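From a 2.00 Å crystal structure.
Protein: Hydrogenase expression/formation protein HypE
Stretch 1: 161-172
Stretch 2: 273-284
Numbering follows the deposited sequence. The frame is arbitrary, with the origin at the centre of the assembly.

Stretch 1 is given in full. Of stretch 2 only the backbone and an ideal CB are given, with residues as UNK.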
# COMPACT_ATOMS: atom_id res chain seq x y z
N ARG A 161 12.69 -3.77 22.93
CA ARG A 161 13.96 -3.27 23.49
C ARG A 161 13.86 -2.38 24.74
O ARG A 161 14.89 -1.87 25.22
CB ARG A 161 14.78 -2.58 22.38
CG ARG A 161 15.25 -3.54 21.28
CD ARG A 161 16.34 -2.92 20.37
NE ARG A 161 17.52 -2.56 21.15
CZ ARG A 161 18.13 -1.37 21.13
NH1 ARG A 161 17.71 -0.40 20.33
NH2 ARG A 161 19.18 -1.17 21.92
N ALA A 162 12.65 -2.21 25.28
CA ALA A 162 12.48 -1.50 26.55
C ALA A 162 13.09 -2.35 27.66
O ALA A 162 12.82 -3.54 27.75
CB ALA A 162 11.02 -1.22 26.84
N ARG A 163 13.93 -1.74 28.48
CA ARG A 163 14.62 -2.46 29.54
C ARG A 163 14.48 -1.75 30.89
O ARG A 163 14.25 -0.54 30.92
CB ARG A 163 16.09 -2.70 29.13
CG ARG A 163 17.02 -1.48 29.27
CD ARG A 163 18.49 -1.90 29.52
NE ARG A 163 19.37 -0.80 29.94
CZ ARG A 163 20.38 -0.31 29.23
NH1 ARG A 163 20.66 -0.80 28.03
NH2 ARG A 163 21.13 0.68 29.71
N PRO A 164 14.57 -2.50 32.02
CA PRO A 164 14.51 -1.91 33.36
C PRO A 164 15.37 -0.65 33.52
O PRO A 164 16.53 -0.64 33.11
CB PRO A 164 15.03 -3.03 34.27
CG PRO A 164 14.65 -4.29 33.54
CD PRO A 164 14.68 -3.97 32.07
N GLY A 165 14.78 0.39 34.11
CA GLY A 165 15.48 1.66 34.32
C GLY A 165 15.30 2.70 33.22
O GLY A 165 15.67 3.86 33.40
N ASP A 166 14.73 2.28 32.09
CA ASP A 166 14.44 3.18 30.96
C ASP A 166 13.42 4.26 31.34
O ASP A 166 12.46 3.97 32.06
CB ASP A 166 13.90 2.41 29.76
CG ASP A 166 14.98 1.69 28.97
OD1 ASP A 166 16.19 1.81 29.29
OD2 ASP A 166 14.62 0.99 28.01
N ALA A 167 13.64 5.48 30.86
CA ALA A 167 12.63 6.52 30.98
C ALA A 167 11.61 6.36 29.85
O ALA A 167 11.93 5.87 28.77
CB ALA A 167 13.28 7.89 30.94
N ILE A 168 10.36 6.75 30.11
CA ILE A 168 9.33 6.76 29.08
C ILE A 168 8.97 8.21 28.87
O ILE A 168 8.56 8.89 29.81
CB ILE A 168 8.05 5.98 29.49
CG1 ILE A 168 8.38 4.54 29.88
CG2 ILE A 168 7.02 5.99 28.33
CD1 ILE A 168 7.19 3.76 30.50
N LEU A 169 9.23 8.68 27.65
CA LEU A 169 9.00 10.06 27.28
C LEU A 169 7.85 10.15 26.27
O LEU A 169 7.66 9.27 25.42
CB LEU A 169 10.26 10.69 26.66
CG LEU A 169 11.63 10.60 27.34
CD1 LEU A 169 12.65 11.35 26.47
CD2 LEU A 169 11.60 11.17 28.77
N ILE A 170 7.09 11.23 26.38
CA ILE A 170 6.06 11.54 25.40
C ILE A 170 6.42 12.86 24.72
O ILE A 170 7.00 13.76 25.36
CB ILE A 170 4.65 11.60 26.07
CG1 ILE A 170 3.55 11.40 25.03
CG2 ILE A 170 4.48 12.91 26.87
CD1 ILE A 170 3.50 10.00 24.39
N SER A 171 6.07 12.98 23.44
CA SER A 171 6.51 14.14 22.64
C SER A 171 5.52 15.30 22.67
O SER A 171 5.82 16.38 22.22
CB SER A 171 6.79 13.74 21.18
OG SER A 171 5.60 13.31 20.55
N GLY A 172 4.33 15.05 23.20
CA GLY A 172 3.30 16.09 23.34
C GLY A 172 1.98 15.57 23.89
O GLY A 172 1.89 14.45 24.38
N UNK A 273 2.32 12.38 17.32
CA UNK A 273 2.94 12.15 18.64
C UNK A 273 3.78 10.87 18.62
O UNK A 273 3.48 9.95 17.85
CB UNK A 273 1.87 12.06 19.73
N UNK A 274 4.80 10.80 19.47
CA UNK A 274 5.51 9.54 19.67
C UNK A 274 5.82 9.29 21.13
O UNK A 274 5.86 10.21 21.94
CB UNK A 274 6.81 9.53 18.86
N UNK A 275 6.05 8.02 21.45
CA UNK A 275 6.61 7.58 22.70
C UNK A 275 8.07 7.25 22.44
O UNK A 275 8.40 6.60 21.46
CB UNK A 275 5.85 6.38 23.27
N UNK A 276 8.94 7.70 23.34
CA UNK A 276 10.35 7.41 23.24
C UNK A 276 10.84 6.78 24.54
O UNK A 276 10.72 7.37 25.61
CB UNK A 276 11.14 8.68 22.92
N UNK A 277 11.40 5.58 24.42
CA UNK A 277 11.93 4.85 25.58
C UNK A 277 13.43 4.64 25.37
O UNK A 277 13.85 4.23 24.29
CB UNK A 277 11.21 3.51 25.77
N UNK A 278 14.21 4.95 26.41
CA UNK A 278 15.67 4.98 26.36
C UNK A 278 16.28 5.00 27.79
O UNK A 278 15.61 5.43 28.73
CB UNK A 278 16.14 6.20 25.56
N UNK A 279 17.56 4.59 27.94
CA UNK A 279 18.19 4.63 29.27
C UNK A 279 18.09 6.00 29.96
O UNK A 279 18.08 7.04 29.30
CB UNK A 279 19.66 4.24 29.15
N UNK A 280 18.06 5.96 31.28
CA UNK A 280 17.90 7.15 32.12
C UNK A 280 18.90 8.27 31.81
O UNK A 280 18.51 9.44 31.79
CB UNK A 280 18.03 6.75 33.59
N UNK A 281 20.16 7.94 31.54
CA UNK A 281 21.19 8.99 31.40
C UNK A 281 21.11 9.78 30.09
O UNK A 281 21.75 10.83 29.95
CB UNK A 281 22.58 8.36 31.51
N UNK A 282 20.30 9.29 29.15
CA UNK A 282 20.02 9.99 27.91
C UNK A 282 18.66 10.68 27.91
O UNK A 282 18.34 11.40 26.95
CB UNK A 282 20.10 9.01 26.74
N UNK A 283 17.88 10.48 28.97
CA UNK A 283 16.48 10.91 29.03
C UNK A 283 16.30 12.42 28.91
O UNK A 283 15.42 12.91 28.19
CB UNK A 283 15.85 10.43 30.34
N UNK A 284 17.15 13.15 29.62
CA UNK A 284 17.15 14.60 29.65
C UNK A 284 17.48 15.20 28.27
O UNK A 284 16.75 16.07 27.77
CB UNK A 284 18.15 15.10 30.70

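Stretch 2 runs antiparallel to stretch 1, its strand 275-278 beside strand 167-170, then turns into a helix.

Position 273 lies before the strand. Its CA-to-CB bond points sideways, and the ideal CB is 4.0 Å from Ser 171 OG. A long, flexible chain could run along the end of stretch 1. The residue is Lys 273. A CB on Gly 172 would clash with Lys 273 CE, at 2.8 Å.

At position 274 the backbone does the polar work. Its N donates to Ser 171 OG (2.8 Å), and its O accepts from Ser 171 N (3.2 Å). The CB points sideways, so many side chains would fit. The residue is Leu 274.

Position 275 pairs with Ile 170 without hydrogen bonds between the two. Its CB joins Ile 168 and Ile 170 on one face, 4.5 Å from Ile 170 CD1. Apolar, beta-branched residues such as valine or isoleucine suit an extended backbone here. It is Ile 275. Its CG1 packs at 3.5 Å on Ile 170 CD1, and its CG2 lies 3.9 Å from Ile 168 CG2.

Position 276 is a hydrogen-bonded pair with Leu 169. Its N reaches Leu 169 O at 2.9 Å, and Leu 169 N reaches its O at 2.8 Å. The CB lies on the face of Ala 167 and Leu 169. A small or medium apolar residue would do. Cys 276 fills it, its CB 4.3 Å from Leu 169 CB.

Position 277 returns to the face of Ile 168. The ideal CB is 4.9 Å from Ala 162 CB and 4.8 Å from Asp 166 OD2. The apolar neighbours favour a branched aliphatic chain, though the carboxylate could also accept from a donor. Ile 277 takes the apolar course: CG2 is 4.0 Å from Ala 162 CB, and CG1 is 4.0 Å from Ile 168 CG1.

Position 278 pairs with Ala 167. Its O accepts from Ala 167 N (2.9 Å), while its N gives a weak bond to Ala 167 O (3.4 Å). The CB is on the Leu 169 face but not close, so a longer apolar chain could reach over. Leu 278 does, placing CD2 4.0 Å from Leu 169 CD1.

At position 279, phi of -53° permits proline, and no bond to stretch 1 needs its N-H. Pro 279 is there; its CG lies over one face of the Arg 163 guanidinium, 3.8 Å from NH2.

Position 280 has its CB 3.7 Å from Gly 165 O. Polar residues would suit the open space beyond. Glu 280 brings OE2 to 3.7 Å from Ala 167 CB.

Positions 281, 282 and 284 meet no close neighbour in stretch 1, leaving the choice wide. They are Glu 281, Arg 282 and Glu 284.

Position 283 points toward stretch 1, at Ala 167. Little room remains, favouring a small residue. Ala 283 packs methyl to methyl, CB 3.6 Å from Ala 167 CB.

Stretch 2 273-284: KLICILPEERAE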
# COMPACT_ATOMS: atom_id res chain seq x y z
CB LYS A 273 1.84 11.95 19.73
CG LYS A 273 0.95 13.15 19.92
CD LYS A 273 1.70 14.28 20.62
CE LYS A 273 1.18 15.64 20.19
NZ LYS A 273 -0.32 15.64 20.12
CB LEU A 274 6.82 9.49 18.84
CG LEU A 274 7.94 10.52 19.09
CD1 LEU A 274 8.81 10.23 20.33
CD2 LEU A 274 8.85 10.60 17.84
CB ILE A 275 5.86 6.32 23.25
CG1 ILE A 275 4.46 6.70 23.70
CG2 ILE A 275 6.61 5.69 24.44
CD1 ILE A 275 3.36 5.99 22.96
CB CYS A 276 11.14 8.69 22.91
SG CYS A 276 12.94 8.54 22.98
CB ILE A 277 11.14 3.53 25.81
CG1 ILE A 277 9.67 3.85 26.12
CG2 ILE A 277 11.73 2.71 26.98
CD1 ILE A 277 8.70 2.68 26.08
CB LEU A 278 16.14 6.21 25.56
CG LEU A 278 16.30 7.60 26.21
CD1 LEU A 278 16.89 8.52 25.19
CD2 LEU A 278 14.98 8.17 26.75
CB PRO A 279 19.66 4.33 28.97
CG PRO A 279 19.63 3.53 27.73
CD PRO A 279 18.49 4.08 26.92
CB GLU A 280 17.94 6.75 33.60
CG GLU A 280 17.72 7.88 34.61
CD GLU A 280 16.52 8.76 34.30
OE1 GLU A 280 16.67 10.01 34.37
OE2 GLU A 280 15.44 8.22 33.98
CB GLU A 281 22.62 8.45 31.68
CG GLU A 281 23.36 7.86 30.48
CD GLU A 281 23.08 6.38 30.26
OE1 GLU A 281 22.22 5.81 30.98
OE2 GLU A 281 23.71 5.79 29.36
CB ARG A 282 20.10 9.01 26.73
CG ARG A 282 21.43 9.00 26.00
CD ARG A 282 22.30 7.83 26.40
NE ARG A 282 22.86 7.18 25.22
CZ ARG A 282 24.03 7.48 24.67
NH1 ARG A 282 24.80 8.43 25.19
NH2 ARG A 282 24.44 6.83 23.58
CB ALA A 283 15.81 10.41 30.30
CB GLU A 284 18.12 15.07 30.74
CG GLU A 284 17.58 16.15 31.66
CD GLU A 284 16.20 15.85 32.21
OE1 GLU A 284 16.03 14.85 32.95
OE2 GLU A 284 15.28 16.64 31.92
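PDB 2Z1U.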